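Local coordinates for molybdopterin-guanine dinucleotide biosynthesis protein B (mobB) (Archaeoglobus fulgidus, PDB 2F1R), which probably binds GTP through a P-loop NTPase fold and takes part in making the molybdopterin-guanine dinucleotide cofactor, at residues A[17-22]-A[98-103]; A[110-115]-A[154-159]; A[23-28]-A[148-153]; A[119-124]-A[136-141]. One frame throughout, in Å; residues are numbered along the deposited sequence.

Contact 1: residues A[17-22]-A[98-103]; sequences TLITRM and LVITEG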
# COMPACT_ATOMS: atom_id res chain seq x y z
N THR A 17 -13.73 15.21 7.28
CA THR A 17 -13.35 16.61 7.43
C THR A 17 -12.55 16.90 8.71
O THR A 17 -11.58 17.63 8.68
CB THR A 17 -14.60 17.53 7.33
OG1 THR A 17 -14.95 17.64 5.95
CG2 THR A 17 -14.36 18.96 7.90
N LEU A 18 -12.99 16.36 9.84
CA LEU A 18 -12.23 16.53 11.05
C LEU A 18 -10.78 15.99 10.87
O LEU A 18 -9.83 16.63 11.31
CB LEU A 18 -12.93 15.77 12.19
CG LEU A 18 -12.27 15.95 13.55
CD1 LEU A 18 -12.32 17.39 14.02
CD2 LEU A 18 -12.92 15.01 14.52
N ILE A 19 -10.64 14.79 10.27
CA ILE A 19 -9.29 14.16 10.06
C ILE A 19 -8.37 15.06 9.23
O ILE A 19 -7.26 15.38 9.66
CB ILE A 19 -9.39 12.69 9.50
CG1 ILE A 19 -10.02 11.79 10.56
CG2 ILE A 19 -8.00 12.07 9.11
CD1 ILE A 19 -10.45 10.44 10.02
N THR A 20 -8.89 15.59 8.13
CA THR A 20 -8.05 16.34 7.21
C THR A 20 -7.70 17.74 7.75
O THR A 20 -6.57 18.19 7.60
CB THR A 20 -8.64 16.43 5.79
OG1 THR A 20 -9.83 17.19 5.86
CG2 THR A 20 -8.94 15.05 5.25
N ARG A 21 -8.65 18.39 8.42
CA ARG A 21 -8.37 19.66 9.10
C ARG A 21 -7.39 19.49 10.25
O ARG A 21 -6.55 20.33 10.46
CB ARG A 21 -9.68 20.32 9.59
CG ARG A 21 -10.44 21.00 8.44
CD ARG A 21 -11.60 21.89 8.94
NE ARG A 21 -12.48 21.10 9.80
CZ ARG A 21 -13.54 21.54 10.49
NH1 ARG A 21 -13.95 22.82 10.42
NH2 ARG A 21 -14.20 20.65 11.26
N MET A 22 -7.49 18.40 11.01
CA MET A 22 -6.51 18.20 12.10
C MET A 22 -5.09 17.86 11.57
O MET A 22 -4.08 18.31 12.14
CB MET A 22 -6.96 17.12 13.07
CG MET A 22 -8.21 17.44 13.93
SD MET A 22 -8.45 16.25 15.29
CE MET A 22 -8.52 14.68 14.34
N LEU A 98 0.98 7.76 15.50
CA LEU A 98 -0.43 7.77 15.71
C LEU A 98 -1.09 7.07 14.54
O LEU A 98 -0.75 7.35 13.39
CB LEU A 98 -0.96 9.25 15.79
CG LEU A 98 -2.50 9.43 15.84
CD1 LEU A 98 -3.02 8.91 17.16
CD2 LEU A 98 -2.92 10.88 15.62
N VAL A 99 -2.05 6.20 14.84
CA VAL A 99 -2.91 5.60 13.82
C VAL A 99 -4.32 6.10 14.08
O VAL A 99 -4.86 5.90 15.16
CB VAL A 99 -2.86 4.02 13.80
CG1 VAL A 99 -3.86 3.43 12.79
CG2 VAL A 99 -1.43 3.53 13.50
N ILE A 100 -4.90 6.76 13.10
CA ILE A 100 -6.32 7.09 13.14
C ILE A 100 -7.15 6.15 12.24
O ILE A 100 -6.80 5.89 11.09
CB ILE A 100 -6.58 8.54 12.73
CG1 ILE A 100 -5.86 9.46 13.72
CG2 ILE A 100 -8.10 8.84 12.68
CD1 ILE A 100 -5.75 10.86 13.29
N THR A 101 -8.25 5.68 12.78
CA THR A 101 -9.25 4.86 12.11
C THR A 101 -10.48 5.68 11.75
O THR A 101 -10.89 6.53 12.58
CB THR A 101 -9.69 3.68 12.97
OG1 THR A 101 -8.71 2.64 12.91
CG2 THR A 101 -11.04 3.14 12.49
N GLU A 102 -10.97 5.61 10.53
CA GLU A 102 -12.21 6.30 10.16
C GLU A 102 -13.23 5.19 10.22
O GLU A 102 -13.25 4.26 9.39
CB GLU A 102 -12.11 7.01 8.82
CG GLU A 102 -13.32 7.76 8.34
CD GLU A 102 -13.19 8.19 6.85
OE1 GLU A 102 -13.99 7.75 5.99
OE2 GLU A 102 -12.25 8.94 6.53
N GLY A 103 -14.00 5.21 11.31
CA GLY A 103 -14.90 4.10 11.57
C GLY A 103 -14.16 2.98 12.28
O GLY A 103 -13.33 3.27 13.21
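I19 meets I100 and E102 where helix 12-28, the helix that follows the probable P-loop (Walker A), packs on strand 98-102 in the parallel sheet of a P-loop NTPase fold. I19 buries the most surface, followed by I100 and E102. Its CG1 stands beside the backbone N and anti to the carbonyl carbon (chi1 -67°), and the extended chi2 of 167° carries CD1 to the strand. There I19 CD1 lies 3.9 Å from I100 CG2, while I19 CG1 stays 4.1 Å from the same methyl. The two side chains run antiparallel, flank against flank. A beta-branched residue suits both places: on I100 the CG2 branch faces the helix, and on I19 the CG1 arm supplies the reach. Around them I7 of strand 4-9 touches both isoleucines, and V35 of strand 33-37 also packs on I19.

E102 ends the strand differently. Its aliphatic root packs on I19, whereas CG, anti to the backbone N (chi1 180°), starts an extended chain that carries the carboxylate toward the probable P-loop, where OE2 makes a weak hydrogen bond with T16 OG1. A long acidic residue suits this place, since its stem can pack on I19 while the carboxylate faces the putative nucleotide site. On the core side, E102 CB sits 4.0 Å from I19 CD1.

Contact 2: residues A[110-115]-A[154-159]; sequences DRIVVV and EFILSL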
# COMPACT_ATOMS: atom_id res chain seq x y z
N ASP A 110 -10.20 2.94 21.74
CA ASP A 110 -10.57 4.28 22.24
C ASP A 110 -11.07 5.14 21.07
O ASP A 110 -10.51 5.00 20.00
CB ASP A 110 -9.35 4.96 22.83
CG ASP A 110 -8.85 4.26 24.11
OD1 ASP A 110 -9.50 3.27 24.53
OD2 ASP A 110 -7.81 4.71 24.64
N ARG A 111 -12.04 6.03 21.27
CA ARG A 111 -12.65 6.78 20.15
C ARG A 111 -13.02 8.20 20.50
O ARG A 111 -13.42 8.50 21.63
CB ARG A 111 -13.91 6.06 19.61
CG ARG A 111 -15.19 6.01 20.54
CD ARG A 111 -15.25 4.71 21.42
NE ARG A 111 -14.70 3.56 20.68
CZ ARG A 111 -15.40 2.79 19.87
NH1 ARG A 111 -16.70 2.98 19.72
NH2 ARG A 111 -14.80 1.79 19.26
N ILE A 112 -12.93 9.04 19.47
CA ILE A 112 -13.61 10.31 19.46
C ILE A 112 -14.88 10.15 18.66
O ILE A 112 -14.83 9.63 17.53
CB ILE A 112 -12.69 11.43 18.94
CG1 ILE A 112 -11.47 11.57 19.88
CG2 ILE A 112 -13.47 12.75 18.78
CD1 ILE A 112 -10.50 12.71 19.47
N VAL A 113 -16.01 10.56 19.25
CA VAL A 113 -17.35 10.32 18.68
C VAL A 113 -17.86 11.61 18.09
O VAL A 113 -18.04 12.58 18.84
CB VAL A 113 -18.39 9.83 19.73
CG1 VAL A 113 -19.83 9.72 19.09
CG2 VAL A 113 -17.96 8.50 20.33
N VAL A 114 -18.09 11.65 16.77
CA VAL A 114 -18.57 12.85 16.08
C VAL A 114 -20.01 12.67 15.62
O VAL A 114 -20.28 11.84 14.73
CB VAL A 114 -17.66 13.21 14.89
CG1 VAL A 114 -18.09 14.55 14.30
CG2 VAL A 114 -16.21 13.25 15.32
N VAL A 115 -20.92 13.40 16.26
CA VAL A 115 -22.34 13.24 16.00
C VAL A 115 -23.05 14.58 15.80
O VAL A 115 -22.56 15.63 16.20
CB VAL A 115 -23.05 12.45 17.10
CG1 VAL A 115 -22.63 10.98 17.06
CG2 VAL A 115 -22.81 13.06 18.51
N GLU A 154 -5.00 19.24 19.59
CA GLU A 154 -4.19 19.36 20.80
C GLU A 154 -4.54 18.32 21.83
O GLU A 154 -3.66 17.79 22.56
CB GLU A 154 -4.30 20.78 21.41
CG GLU A 154 -3.40 21.03 22.68
CD GLU A 154 -1.92 20.56 22.53
OE1 GLU A 154 -1.21 21.02 21.60
OE2 GLU A 154 -1.48 19.71 23.36
N PHE A 155 -5.84 18.00 21.89
CA PHE A 155 -6.32 16.99 22.83
C PHE A 155 -5.67 15.69 22.45
O PHE A 155 -5.28 14.92 23.31
CB PHE A 155 -7.86 16.88 22.76
CG PHE A 155 -8.45 15.77 23.59
CD1 PHE A 155 -8.35 15.77 24.99
CD2 PHE A 155 -9.13 14.73 22.98
CE1 PHE A 155 -8.91 14.74 25.76
CE2 PHE A 155 -9.71 13.71 23.73
CZ PHE A 155 -9.61 13.70 25.12
N ILE A 156 -5.62 15.41 21.15
CA ILE A 156 -5.01 14.16 20.69
C ILE A 156 -3.50 14.21 20.99
O ILE A 156 -2.97 13.28 21.59
CB ILE A 156 -5.26 13.85 19.18
CG1 ILE A 156 -6.79 13.64 18.91
CG2 ILE A 156 -4.43 12.56 18.83
CD1 ILE A 156 -7.24 13.55 17.46
N LEU A 157 -2.82 15.29 20.62
CA LEU A 157 -1.40 15.45 21.05
C LEU A 157 -1.21 15.24 22.56
O LEU A 157 -0.30 14.55 22.98
CB LEU A 157 -0.85 16.81 20.61
CG LEU A 157 -0.82 16.99 19.10
CD1 LEU A 157 -0.60 18.42 18.70
CD2 LEU A 157 0.27 16.12 18.48
N SER A 158 -2.13 15.75 23.37
CA SER A 158 -1.97 15.60 24.83
C SER A 158 -1.99 14.15 25.30
O SER A 158 -1.16 13.78 26.12
CB SER A 158 -2.96 16.49 25.63
OG SER A 158 -4.31 16.01 25.50
N LEU A 159 -2.89 13.33 24.74
CA LEU A 159 -3.06 11.92 25.15
C LEU A 159 -1.87 11.09 24.74
O LEU A 159 -1.55 10.10 25.40
CB LEU A 159 -4.25 11.28 24.47
CG LEU A 159 -5.64 11.88 24.51
CD1 LEU A 159 -6.45 11.31 23.33
CD2 LEU A 159 -6.28 11.55 25.83
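This is a small, wholly apolar helix-on-sheet contact in the core, in which I112 of strand 111-114 reaches I156 and F155 of the C-terminal helix 149-160. I112 is the one strand residue that does the touching, and its CD1 is the atom used. With CG1 beside the backbone N (chi1 -62°) and chi2 fully extended at -178°, the arm stands off the sheet and bridges the helix-sheet spacing, with the nearest CA atoms, those of I112 and I156, 9.5 Å apart.

Two helix side chains receive that methyl. I156 leaves the helix across the line to the strand, but its extended CG1-CD1 arm ends close to the strand residue: I112 CD1 lies 3.9 Å from I156 CG1 and equally far from I156 CD1, so it rests alongside the terminal bond. F155 meets the same methyl at its ring edge, near the ring plane, with I112 CD1 4.3 Å from F155 CD2. One face of this ring is occupied from within the helix, where L159 CD1 lies 4.0 Å above the plane and offset toward the rim. Isoleucine suits both places because its CG1-CD1 arm extends beyond the beta branch far enough to meet its partner.

Within the helix, S158 OG donates to F155 O at 2.6 Å, and L159 N reaches the same oxygen from the same face of its plane. Around the contact, I156 also reaches L5 of strand 4-9 and M22 of helix 12-28, while F155 and L159 lean on A131 and L130 of strand 129-133.

Contact 3: residues A[23-28]-A[148-153]; sequences MPILRE and EVERIA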
# COMPACT_ATOMS: atom_id res chain seq x y z
N MET A 23 -5.02 17.05 10.51
CA MET A 23 -3.75 16.52 9.98
C MET A 23 -2.56 17.51 9.90
O MET A 23 -1.48 17.24 10.50
CB MET A 23 -4.00 15.71 8.66
CG MET A 23 -2.92 14.62 8.35
SD MET A 23 -2.67 13.45 9.67
CE MET A 23 -4.27 12.70 9.67
N PRO A 24 -2.71 18.66 9.21
CA PRO A 24 -1.54 19.60 9.23
C PRO A 24 -1.04 19.98 10.64
O PRO A 24 0.16 20.07 10.83
CB PRO A 24 -2.04 20.84 8.51
CG PRO A 24 -3.20 20.36 7.64
CD PRO A 24 -3.83 19.18 8.40
N ILE A 25 -1.92 20.17 11.63
CA ILE A 25 -1.46 20.45 13.00
C ILE A 25 -0.73 19.26 13.63
O ILE A 25 0.34 19.41 14.23
CB ILE A 25 -2.61 20.89 13.97
CG1 ILE A 25 -3.29 22.17 13.53
CG2 ILE A 25 -2.05 21.13 15.38
CD1 ILE A 25 -4.44 21.98 12.65
N LEU A 26 -1.31 18.06 13.51
CA LEU A 26 -0.66 16.85 14.04
C LEU A 26 0.74 16.69 13.42
O LEU A 26 1.70 16.46 14.13
CB LEU A 26 -1.51 15.59 13.77
CG LEU A 26 -2.90 15.66 14.37
CD1 LEU A 26 -3.89 14.60 13.77
CD2 LEU A 26 -2.85 15.63 15.93
N ARG A 27 0.83 16.83 12.10
CA ARG A 27 2.09 16.71 11.35
C ARG A 27 3.14 17.80 11.66
O ARG A 27 4.34 17.51 11.73
CB ARG A 27 1.82 16.67 9.86
CG ARG A 27 0.98 15.47 9.34
CD ARG A 27 1.60 14.07 9.53
NE ARG A 27 3.05 14.04 9.33
CZ ARG A 27 3.65 14.15 8.15
NH1 ARG A 27 2.93 14.30 7.05
NH2 ARG A 27 4.96 14.10 8.07
N GLU A 28 2.72 19.05 11.86
CA GLU A 28 3.67 20.11 12.28
C GLU A 28 4.45 19.77 13.55
O GLU A 28 5.58 20.21 13.72
CB GLU A 28 3.02 21.49 12.37
CG GLU A 28 2.93 22.22 10.99
CD GLU A 28 3.02 21.28 9.74
OE1 GLU A 28 1.95 20.97 9.12
OE2 GLU A 28 4.17 20.85 9.38
N GLU A 148 -13.72 23.19 16.39
CA GLU A 148 -12.62 23.48 17.31
C GLU A 148 -11.41 22.56 16.99
O GLU A 148 -10.85 21.89 17.87
CB GLU A 148 -13.10 23.29 18.76
CG GLU A 148 -14.07 24.36 19.29
CD GLU A 148 -14.36 24.15 20.78
OE1 GLU A 148 -15.12 23.24 21.12
OE2 GLU A 148 -13.81 24.89 21.62
N VAL A 149 -11.00 22.56 15.73
CA VAL A 149 -10.08 21.55 15.22
C VAL A 149 -8.74 21.62 15.89
O VAL A 149 -8.15 20.57 16.17
CB VAL A 149 -9.95 21.59 13.67
CG1 VAL A 149 -11.34 21.58 13.01
CG2 VAL A 149 -9.11 22.77 13.18
N GLU A 150 -8.26 22.83 16.16
CA GLU A 150 -7.01 23.00 16.91
C GLU A 150 -7.08 22.44 18.34
O GLU A 150 -6.08 21.87 18.85
CB GLU A 150 -6.56 24.47 16.94
CG GLU A 150 -6.06 25.01 15.59
CD GLU A 150 -7.12 25.81 14.80
OE1 GLU A 150 -6.76 26.43 13.76
OE2 GLU A 150 -8.31 25.83 15.20
N ARG A 151 -8.25 22.59 18.98
CA ARG A 151 -8.44 22.12 20.35
C ARG A 151 -8.53 20.60 20.34
O ARG A 151 -8.04 19.95 21.27
CB ARG A 151 -9.72 22.71 20.99
CG ARG A 151 -9.64 24.18 21.51
CD ARG A 151 -10.87 24.53 22.43
NE ARG A 151 -10.97 23.66 23.63
CZ ARG A 151 -12.08 23.43 24.34
NH1 ARG A 151 -13.23 24.00 23.98
NH2 ARG A 151 -12.04 22.62 25.41
N ILE A 152 -9.15 20.03 19.31
CA ILE A 152 -9.30 18.57 19.23
C ILE A 152 -7.97 17.91 18.88
O ILE A 152 -7.61 16.88 19.47
CB ILE A 152 -10.44 18.14 18.27
CG1 ILE A 152 -11.77 18.80 18.67
CG2 ILE A 152 -10.58 16.58 18.24
CD1 ILE A 152 -12.80 18.96 17.49
N ALA A 153 -7.24 18.53 17.96
CA ALA A 153 -5.89 18.11 17.61
C ALA A 153 -4.97 18.13 18.83
O ALA A 153 -4.28 17.12 19.13
CB ALA A 153 -5.35 18.99 16.48
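Apolar packing joins I25 and L26, near the end of helix 12-28, to A153 of helix 149-160. I25 buries the most surface: its CG2, anti to the backbone N, lies 4.1 Å from A153 CB. L26 starts off to one side; its CG lies beside the backbone N (chi1 -58°), and of its two methyls CD2 is the one that meets the alanine, with L26 CD2 4.2 Å from A153 CB. The same methyl also rests 3.8 Å from A153 O, a van der Waals contact with the helix backbone. Alanine suits this place because its single methyl fits between I25 and L26; the CA atoms of L26 and A153 are 6.5 Å apart, and the axes of the two short segments pass 9.6 Å apart at -44°. Farther out, the aliphatic part of E150 flanks I25, with E150 CG 4.5 Å from I25 CG1, an arrangement that keeps the carboxylate away from the apolar seam.

Charged interactions stay on the outer side. E148 occupies the N-cap position of helix 149-160, and R151 NH1 donates to E148 OE2 at 2.6 Å in a salt bridge that ties the first turn to its cap residue; E148 OE1 has a second partner in R145 N.

The pair of helices lies on one side of the parallel sheet: M23 faces V33 and V35 of strand 33-37, I152 reaches F144 of strand 143-144, and L18 and M22 of helix 12-28 complete the seam.

Contact 4: residues A[119-124]-A[136-141]; sequences EEVEHF and ERVDGH
V121 meets V138 and H141 where two loops come together over strand 129-133. Residues 119-123 belong to a 3-10 segment in the loop between strands 111-114 and 129-133, whereas the segment 136-141 is an irregular loop before strand 143-144. From CB, which points toward the second loop, the valine divides into two methyls with different partners. CG1 stands anti to the backbone N (chi1 176°) and goes to the histidine: V121 CG1 lies 3.9 Å from H141 NE2 and 4.2 Å from H141 CD2. The two side chains point at each other, and the methyl meets the imidazole obliquely. CG2, beside the backbone N, turns to the other valine, with V121 CG2 4.4 Å from V138 CG1, a looser apolar touch. A beta-branched side chain is well matched to this position, since one short residue can serve two neighbours at once.

The histidine has an apolar and a polar role. Its NE2 and CD2 atoms touch V121, while NE2 also makes a weak hydrogen bond with R125 NH2, an arginine outside both segments. The same R125 NH2 is salt-bridged to E122 OE2, so this one nitrogen has the glutamate and, weakly, the imidazole as partners.

On the sheet side, I129 and V132 of strand 129-133 touch both V121 and H141, and P118 touches V138. The arrangement is plain apolar packing of two connecting loops over one strand near the edge of the parallel sheet of this P-loop NTPase fold.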
# COMPACT_ATOMS: atom_id res chain seq x y z
N GLU A 119 -27.88 12.26 21.54
CA GLU A 119 -28.40 10.91 21.81
C GLU A 119 -27.80 9.82 20.89
O GLU A 119 -27.87 8.63 21.25
CB GLU A 119 -29.94 10.89 21.72
CG GLU A 119 -30.53 11.27 20.28
CD GLU A 119 -30.95 12.76 20.13
OE1 GLU A 119 -30.18 13.71 20.45
OE2 GLU A 119 -32.09 12.99 19.67
N GLU A 120 -27.22 10.21 19.74
CA GLU A 120 -26.46 9.28 18.89
C GLU A 120 -25.19 8.74 19.57
O GLU A 120 -24.67 7.72 19.16
CB GLU A 120 -26.05 9.95 17.56
CG GLU A 120 -27.22 10.45 16.70
CD GLU A 120 -26.83 11.29 15.46
OE1 GLU A 120 -25.85 12.04 15.40
OE2 GLU A 120 -27.58 11.26 14.50
N VAL A 121 -24.71 9.41 20.62
CA VAL A 121 -23.48 8.98 21.35
C VAL A 121 -23.62 7.55 21.87
O VAL A 121 -22.64 6.78 21.86
CB VAL A 121 -23.10 9.93 22.55
CG1 VAL A 121 -21.86 9.35 23.36
CG2 VAL A 121 -22.79 11.34 22.05
N GLU A 122 -24.86 7.17 22.23
CA GLU A 122 -25.14 5.88 22.87
C GLU A 122 -24.80 4.69 21.99
O GLU A 122 -24.67 3.59 22.47
CB GLU A 122 -26.59 5.81 23.36
CG GLU A 122 -26.88 6.66 24.60
CD GLU A 122 -25.98 6.29 25.79
OE1 GLU A 122 -26.03 5.12 26.24
OE2 GLU A 122 -25.19 7.17 26.24
N HIS A 123 -24.67 4.91 20.70
CA HIS A 123 -24.46 3.85 19.70
C HIS A 123 -23.00 3.60 19.43
O HIS A 123 -22.68 2.75 18.59
CB HIS A 123 -25.12 4.24 18.39
CG HIS A 123 -26.60 4.12 18.44
ND1 HIS A 123 -27.24 2.90 18.46
CD2 HIS A 123 -27.57 5.07 18.58
CE1 HIS A 123 -28.55 3.11 18.58
NE2 HIS A 123 -28.77 4.41 18.68
N PHE A 124 -22.12 4.34 20.11
CA PHE A 124 -20.68 4.24 19.94
C PHE A 124 -19.91 3.92 21.21
O PHE A 124 -18.78 4.33 21.35
CB PHE A 124 -20.14 5.50 19.22
CG PHE A 124 -20.82 5.74 17.89
CD1 PHE A 124 -20.41 5.07 16.74
CD2 PHE A 124 -21.95 6.59 17.80
CE1 PHE A 124 -21.08 5.26 15.52
CE2 PHE A 124 -22.63 6.78 16.58
CZ PHE A 124 -22.18 6.11 15.43
N GLU A 136 -23.94 20.91 19.59
CA GLU A 136 -24.76 21.01 20.79
C GLU A 136 -23.99 20.35 21.94
O GLU A 136 -23.41 19.26 21.79
CB GLU A 136 -26.06 20.24 20.55
CG GLU A 136 -27.08 20.47 21.64
CD GLU A 136 -28.36 19.64 21.48
OE1 GLU A 136 -29.08 19.64 22.49
OE2 GLU A 136 -28.61 19.00 20.41
N ARG A 137 -23.97 21.02 23.09
CA ARG A 137 -23.37 20.45 24.28
C ARG A 137 -23.87 19.06 24.61
O ARG A 137 -25.06 18.75 24.53
CB ARG A 137 -23.49 21.41 25.49
CG ARG A 137 -23.45 20.77 26.87
CD ARG A 137 -23.58 21.87 28.01
NE ARG A 137 -22.33 22.62 28.13
CZ ARG A 137 -21.29 22.18 28.86
NH1 ARG A 137 -21.41 21.02 29.52
NH2 ARG A 137 -20.16 22.89 28.92
N VAL A 138 -22.92 18.21 24.97
CA VAL A 138 -23.17 16.84 25.34
C VAL A 138 -22.73 16.65 26.82
O VAL A 138 -21.70 17.18 27.22
CB VAL A 138 -22.40 15.93 24.34
CG1 VAL A 138 -22.07 14.58 24.92
CG2 VAL A 138 -23.21 15.80 22.98
N ASP A 139 -23.51 15.89 27.60
CA ASP A 139 -23.16 15.58 29.00
C ASP A 139 -22.38 14.29 29.17
O ASP A 139 -22.59 13.31 28.44
CB ASP A 139 -24.44 15.47 29.84
CG ASP A 139 -25.27 16.77 29.81
OD1 ASP A 139 -24.70 17.88 30.03
OD2 ASP A 139 -26.50 16.65 29.59
N GLY A 140 -21.51 14.27 30.15
CA GLY A 140 -20.92 13.03 30.64
C GLY A 140 -19.63 12.69 29.95
O GLY A 140 -19.05 11.65 30.24
N HIS A 141 -19.17 13.59 29.07
CA HIS A 141 -17.94 13.40 28.27
C HIS A 141 -17.25 14.71 27.99
O HIS A 141 -17.90 15.76 27.89
CB HIS A 141 -18.27 12.79 26.89
CG HIS A 141 -18.97 11.48 26.96
ND1 HIS A 141 -18.31 10.30 27.25
CD2 HIS A 141 -20.27 11.16 26.80
CE1 HIS A 141 -19.18 9.31 27.25
NE2 HIS A 141 -20.38 9.80 26.98

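Contacts 1 and 2 pack helices 12-28 and 149-160 on the parallel sheet, and contact 3 joins the two helices to each other. Contact 1 and contact 2, their centres 10 Å apart, join where M22 CE lies 3.6 Å from I156 CD1. Contact 3 is linked to contact 1 by M22 SD, 3.7 Å from I152 CG2, and to contact 2 by L157 CG, 4.0 Å from L26 CD2. Contact 4 lies apart, about 7 Å from contact 1 and about 9 Å from contact 3 at nearest atoms, yet touches contact 2 through V115 and V121. Contact 1 touches the probable P-loop through E102, and E120 of segment 119-124 bonds T10 there.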